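Local coordinates for protein predicted phosphatase, HAD family (Clostridium acetobutylicum, PDB 3MC1) that is a predicted phosphatase of the haloacid dehalogenase (HAD) superfamily, probably hydrolysing phosphate esters with the help of a bound metal ion, at residues Lys27-Lys32 with Thr67-Tyr72; Pro112-Lys117 with Ser135-Lys140. One frame throughout, in Å; residues are numbered along the deposited sequence.

Interaction 1. Residues Lys27-Lys32 with Thr67-Tyr72; sequences KYSLNK and TVAIDY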
loop_
_atom_site.group_PDB
_atom_site.type_symbol
_atom_site.label_atom_id
_atom_site.label_comp_id
_atom_site.label_asym_id
_atom_site.label_seq_id
_atom_site.Cartn_x
_atom_site.Cartn_y
_atom_site.Cartn_z
ATOM N N LYS A 27 -1.536 14.583 -10.927
ATOM C CA LYS A 27 -1.251 15.719 -11.800
ATOM C C LYS A 27 -2.521 16.143 -12.523
ATOM O O LYS A 27 -2.790 17.338 -12.673
ATOM C CB LYS A 27 -0.170 15.369 -12.828
ATOM C CG LYS A 27 0.115 16.506 -13.802
ATOM C CD LYS A 27 0.925 16.031 -14.999
ATOM C CE LYS A 27 2.404 16.348 -14.858
ATOM N NZ LYS A 27 2.680 17.805 -15.056
ATOM N N TYR A 28 -3.300 15.160 -12.971
ATOM C CA TYR A 28 -4.554 15.444 -13.666
ATOM C C TYR A 28 -5.494 16.205 -12.738
ATOM O O TYR A 28 -6.178 17.141 -13.157
ATOM C CB TYR A 28 -5.243 14.149 -14.104
ATOM C CG TYR A 28 -6.665 14.379 -14.555
ATOM C CD1 TYR A 28 -6.938 14.904 -15.818
ATOM C CD2 TYR A 28 -7.740 14.130 -13.699
ATOM C CE1 TYR A 28 -8.243 15.180 -16.220
ATOM C CE2 TYR A 28 -9.054 14.401 -14.090
ATOM C CZ TYR A 28 -9.293 14.930 -15.354
ATOM O OH TYR A 28 -10.577 15.228 -15.749
ATOM N N SER A 29 -5.530 15.781 -11.477
ATOM C CA SER A 29 -6.383 16.410 -10.473
ATOM C C SER A 29 -5.919 17.821 -10.111
ATOM O O SER A 29 -6.723 18.753 -10.064
ATOM C CB SER A 29 -6.417 15.554 -9.205
ATOM O OG SER A 29 -7.178 16.186 -8.194
ATOM N N LEU A 30 -4.625 17.968 -9.853
ATOM C CA LEU A 30 -4.065 19.261 -9.475
ATOM C C LEU A 30 -4.215 20.291 -10.588
ATOM O O LEU A 30 -4.496 21.460 -10.320
ATOM C CB LEU A 30 -2.587 19.112 -9.107
ATOM C CG LEU A 30 -2.275 18.267 -7.867
ATOM C CD1 LEU A 30 -0.773 18.100 -7.734
ATOM C CD2 LEU A 30 -2.854 18.929 -6.625
ATOM N N ASN A 31 -4.024 19.852 -11.829
ATOM C CA ASN A 31 -4.144 20.738 -12.984
ATOM C C ASN A 31 -5.546 21.329 -13.089
ATOM O O ASN A 31 -5.731 22.389 -13.685
ATOM C CB ASN A 31 -3.798 19.986 -14.271
ATOM C CG ASN A 31 -2.308 19.730 -14.410
ATOM O OD1 ASN A 31 -1.533 19.995 -13.489
ATOM N ND2 ASN A 31 -1.902 19.206 -15.560
ATOM N N LYS A 32 -6.528 20.637 -12.515
ATOM C CA LYS A 32 -7.906 21.115 -12.521
ATOM C C LYS A 32 -8.033 22.283 -11.544
ATOM O O LYS A 32 -9.014 23.019 -11.561
ATOM C CB LYS A 32 -8.866 19.999 -12.095
ATOM C CG LYS A 32 -9.020 18.878 -13.097
ATOM C CD LYS A 32 -9.523 19.415 -14.424
ATOM C CE LYS A 32 -10.007 18.295 -15.311
ATOM N NZ LYS A 32 -11.151 17.604 -14.664
ATOM N N THR A 67 -11.704 16.221 -1.069
ATOM C CA THR A 67 -12.649 15.236 -1.571
ATOM C C THR A 67 -12.932 15.461 -3.051
ATOM O O THR A 67 -13.124 14.508 -3.808
ATOM C CB THR A 67 -13.964 15.293 -0.789
ATOM O OG1 THR A 67 -13.709 14.962 0.580
ATOM C CG2 THR A 67 -14.967 14.307 -1.362
ATOM N N VAL A 68 -12.953 16.727 -3.458
ATOM C CA VAL A 68 -13.200 17.065 -4.857
ATOM C C VAL A 68 -11.994 16.616 -5.661
ATOM O O VAL A 68 -12.133 16.025 -6.738
ATOM C CB VAL A 68 -13.395 18.590 -5.049
ATOM C CG1 VAL A 68 -13.432 18.929 -6.539
ATOM C CG2 VAL A 68 -14.685 19.033 -4.380
ATOM N N ALA A 69 -10.812 16.904 -5.117
ATOM C CA ALA A 69 -9.553 16.539 -5.741
ATOM C C ALA A 69 -9.447 15.021 -5.908
ATOM O O ALA A 69 -8.918 14.533 -6.909
ATOM C CB ALA A 69 -8.394 17.052 -4.898
ATOM N N ILE A 70 -9.944 14.281 -4.921
ATOM C CA ILE A 70 -9.901 12.823 -4.974
ATOM C C ILE A 70 -10.774 12.332 -6.126
ATOM O O ILE A 70 -10.409 11.397 -6.836
ATOM C CB ILE A 70 -10.381 12.206 -3.632
ATOM C CG1 ILE A 70 -9.313 12.434 -2.558
ATOM C CG2 ILE A 70 -10.669 10.719 -3.801
ATOM C CD1 ILE A 70 -9.737 12.016 -1.141
ATOM N N ASP A 71 -11.920 12.977 -6.326
ATOM C CA ASP A 71 -12.804 12.583 -7.417
ATOM C C ASP A 71 -12.178 12.809 -8.788
ATOM O O ASP A 71 -12.335 11.974 -9.679
ATOM C CB ASP A 71 -14.142 13.315 -7.316
ATOM C CG ASP A 71 -14.981 12.810 -6.172
ATOM O OD1 ASP A 71 -14.950 11.587 -5.920
ATOM O OD2 ASP A 71 -15.678 13.619 -5.528
ATOM N N TYR A 72 -11.473 13.928 -8.970
ATOM C CA TYR A 72 -10.823 14.193 -10.256
ATOM C C TYR A 72 -9.765 13.117 -10.483
ATOM O O TYR A 72 -9.618 12.584 -11.580
ATOM C CB TYR A 72 -10.127 15.555 -10.274
ATOM C CG TYR A 72 -11.046 16.750 -10.258
ATOM C CD1 TYR A 72 -12.242 16.748 -10.972
ATOM C CD2 TYR A 72 -10.702 17.901 -9.548
ATOM C CE1 TYR A 72 -13.077 17.866 -10.979
ATOM C CE2 TYR A 72 -11.524 19.022 -9.547
ATOM C CZ TYR A 72 -12.712 18.996 -10.263
ATOM O OH TYR A 72 -13.540 20.096 -10.245
#
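Tyr28, Ser29 and Lys32 pack against Ala69 and Tyr72 where two helices of the α-helical cap cross. This cap is inserted after the first strand of the HAD core, as in C1-capped members of the superfamily. The local axes of 27-31 and 67-72 approach to 8.4 Å and run at 128° to each other, nearer antiparallel than parallel. Tyr28 comes first along the chain. With CG anti to the backbone N (chi1 168°), it brings a ring edge to the other helix, and CE2 lies 3.1 Å from Tyr72 O, close to the ring plane. Ser29, one residue on, makes the polar link. Its OG donates to Ala69 O over 2.7 Å, reaching the oxygen from the side at a C=O...donor angle of 115°, so a buried hydroxyl is satisfied by the main chain of the facing helix. Ser29 also sits beside CB of Tyr72, and the closest pair of CA atoms joins these two residues, 5.0 Å apart. Leu30 has its CB directed away from 67-72, and its side chain packs on Phe55 and Tyr59 of helix 51-59, a third helix of the cap. Lys32, at the end of 27-32, finishes the contact by lying over one face of the Tyr72 ring. Its CB makes a CH-pi contact 4.1 Å from the ring centroid, while Val68 O lies over the rim of the opposite face. The lysine chain bends at chi2 and chi4, crossing the ring obliquely; NZ ends in an off-centre cation-pi contact, 4.5 Å from the centroid. The same ammonium group ties the two tyrosines together, because NZ also donates a 2.7 Å hydrogen bond to Tyr28 OH.

Interaction 2. Residues Pro112-Lys117 with Ser135-Lys140; sequences PTVFSK and SSLDGK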
loop_
_atom_site.group_PDB
_atom_site.type_symbol
_atom_site.label_atom_id
_atom_site.label_comp_id
_atom_site.label_asym_id
_atom_site.label_seq_id
_atom_site.Cartn_x
_atom_site.Cartn_y
_atom_site.Cartn_z
ATOM N N PRO A 112 -8.351 2.161 -2.249
ATOM C CA PRO A 112 -9.711 1.610 -2.221
ATOM C C PRO A 112 -9.723 0.128 -2.607
ATOM O O PRO A 112 -9.023 -0.277 -3.532
ATOM C CB PRO A 112 -10.449 2.475 -3.236
ATOM C CG PRO A 112 -9.781 3.805 -3.085
ATOM C CD PRO A 112 -8.312 3.419 -3.022
ATOM N N THR A 113 -10.525 -0.666 -1.899
ATOM C CA THR A 113 -10.645 -2.100 -2.161
ATOM C C THR A 113 -11.068 -2.402 -3.600
ATOM O O THR A 113 -10.574 -3.344 -4.220
ATOM C CB THR A 113 -11.700 -2.754 -1.240
ATOM O OG1 THR A 113 -11.457 -2.375 0.117
ATOM C CG2 THR A 113 -11.641 -4.263 -1.352
ATOM N N VAL A 114 -11.987 -1.607 -4.130
ATOM C CA VAL A 114 -12.476 -1.836 -5.481
ATOM C C VAL A 114 -11.361 -1.751 -6.515
ATOM O O VAL A 114 -11.295 -2.577 -7.426
ATOM C CB VAL A 114 -13.616 -0.844 -5.833
ATOM C CG1 VAL A 114 -13.144 0.584 -5.661
ATOM C CG2 VAL A 114 -14.098 -1.099 -7.257
ATOM N N PHE A 115 -10.487 -0.756 -6.375
ATOM C CA PHE A 115 -9.364 -0.604 -7.294
ATOM C C PHE A 115 -8.303 -1.677 -7.041
ATOM O O PHE A 115 -7.759 -2.241 -7.980
ATOM C CB PHE A 115 -8.697 0.769 -7.137
ATOM C CG PHE A 115 -9.605 1.933 -7.432
ATOM C CD1 PHE A 115 -10.583 1.844 -8.425
ATOM C CD2 PHE A 115 -9.454 3.135 -6.746
ATOM C CE1 PHE A 115 -11.392 2.940 -8.728
ATOM C CE2 PHE A 115 -10.259 4.237 -7.045
ATOM C CZ PHE A 115 -11.227 4.137 -8.035
ATOM N N SER A 116 -8.009 -1.940 -5.770
ATOM C CA SER A 116 -6.995 -2.935 -5.415
ATOM C C SER A 116 -7.327 -4.312 -5.984
ATOM O O SER A 116 -6.450 -5.018 -6.467
ATOM C CB SER A 116 -6.861 -3.015 -3.896
ATOM O OG SER A 116 -6.642 -1.724 -3.349
ATOM N N LYS A 117 -8.601 -4.686 -5.931
ATOM C CA LYS A 117 -9.042 -5.966 -6.461
ATOM C C LYS A 117 -8.881 -6.015 -7.987
ATOM O O LYS A 117 -8.346 -6.986 -8.530
ATOM C CB LYS A 117 -10.504 -6.202 -6.070
ATOM C CG LYS A 117 -10.997 -7.602 -6.350
ATOM C CD LYS A 117 -12.427 -7.774 -5.879
ATOM C CE LYS A 117 -12.727 -9.238 -5.614
ATOM N NZ LYS A 117 -11.857 -9.764 -4.516
ATOM N N SER A 135 -9.474 0.430 1.447
ATOM C CA SER A 135 -10.322 1.459 2.019
ATOM C C SER A 135 -11.657 1.468 1.274
ATOM O O SER A 135 -11.810 0.828 0.226
ATOM C CB SER A 135 -9.653 2.834 1.882
ATOM O OG SER A 135 -9.416 3.157 0.520
ATOM N N SER A 136 -12.630 2.170 1.831
ATOM C CA SER A 136 -13.925 2.295 1.180
ATOM C C SER A 136 -13.794 3.574 0.361
ATOM O O SER A 136 -13.147 4.522 0.801
ATOM C CB SER A 136 -15.027 2.441 2.229
ATOM O OG SER A 136 -14.689 3.453 3.157
ATOM N N LEU A 137 -14.388 3.605 -0.826
ATOM C CA LEU A 137 -14.309 4.795 -1.667
ATOM C C LEU A 137 -14.642 6.085 -0.915
ATOM O O LEU A 137 -14.083 7.133 -1.222
ATOM C CB LEU A 137 -15.225 4.646 -2.886
ATOM C CG LEU A 137 -14.736 3.705 -3.993
ATOM C CD1 LEU A 137 -15.827 3.519 -5.040
ATOM C CD2 LEU A 137 -13.471 4.283 -4.636
ATOM N N ASP A 138 -15.531 6.016 0.076
ATOM C CA ASP A 138 -15.897 7.215 0.839
ATOM C C ASP A 138 -14.893 7.615 1.921
ATOM O O ASP A 138 -15.081 8.615 2.614
ATOM C CB ASP A 138 -17.288 7.071 1.475
ATOM C CG ASP A 138 -17.360 5.952 2.501
ATOM O OD1 ASP A 138 -16.357 5.704 3.200
ATOM O OD2 ASP A 138 -18.439 5.331 2.621
ATOM N N GLY A 139 -13.833 6.832 2.077
ATOM C CA GLY A 139 -12.828 7.166 3.069
ATOM C C GLY A 139 -13.181 6.962 4.532
ATOM O O GLY A 139 -12.395 7.338 5.405
ATOM N N LYS A 140 -14.341 6.380 4.819
ATOM C CA LYS A 140 -14.726 6.145 6.212
ATOM C C LYS A 140 -13.743 5.169 6.860
ATOM O O LYS A 140 -13.437 5.261 8.053
ATOM C CB LYS A 140 -16.155 5.603 6.288
ATOM C CG LYS A 140 -17.194 6.663 5.962
ATOM C CD LYS A 140 -18.596 6.236 6.343
ATOM C CE LYS A 140 -19.572 7.391 6.138
ATOM N NZ LYS A 140 -20.974 7.019 6.482
#
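Thr113 and Ser135 clasp each other where a strand of the Rossmann-like HAD core gives way to a loop beside the start of helix 113-122. Pro112 is the N-cap residue of that helix and forms a parallel bridge with Ser135. The tight part is here: Thr113 N donates to Ser135 O over 2.9 Å, nearly straight at 167° and in the carbonyl plane, while Thr113 OG1 adds a longer bond of 3.2 Å from above that plane. Ser135 OG lies 3.1 Å from Pro112 N, which has no hydrogen to offer; the hydroxyl is hydrogen-bonded to Ser110 O instead. Next to this clasp, Leu137 pushes one methyl, CD2, among three side chains, crossing each at about a right angle. CD2 is 3.8 Å from Pro112 CB and 3.9 Å from Val114 CG1, and it also touches Phe115 CE2. Leu137 sits in a type I turn, Ser136 to Gly139, and past it the loop leaves the helix, with Asp138 and Lys140 exposed. Gly139 N donates to Ser136 O to close the turn; Asp138 OD1 accepts from Ser136 OG and from Lys140 N, the latter forming an Asx turn. The chemistry thus divides in two. Apolar contacts seat the leucine, whereas two donors from the first turn of the helix fix Ser135 O and would be expected to polarise its carbonyl.

In the fold
The two contacts follow each other along the chain, interaction 1 closing before interaction 2 opens. Their centres are about 17 Å apart and their nearest atoms about 6 Å, without touching. Interaction 1 joins helices 19-31 and 63-81 in the cap. Interaction 2 belongs to the core, where the end of strand 131-135, outermost in this chain's six-stranded parallel sheet, and the loop after it meet the start of helix 113-122. Helix 63-81 connects them: its Arg74 touches Pro112 and Phe115, and Phe77 meets the Phe115 ring edge-to-face, consistent with a cap seated over the active site. The Pro112 side chain is about 12 Å from the sodium ion held by Asp10, Asp12 and Asp167.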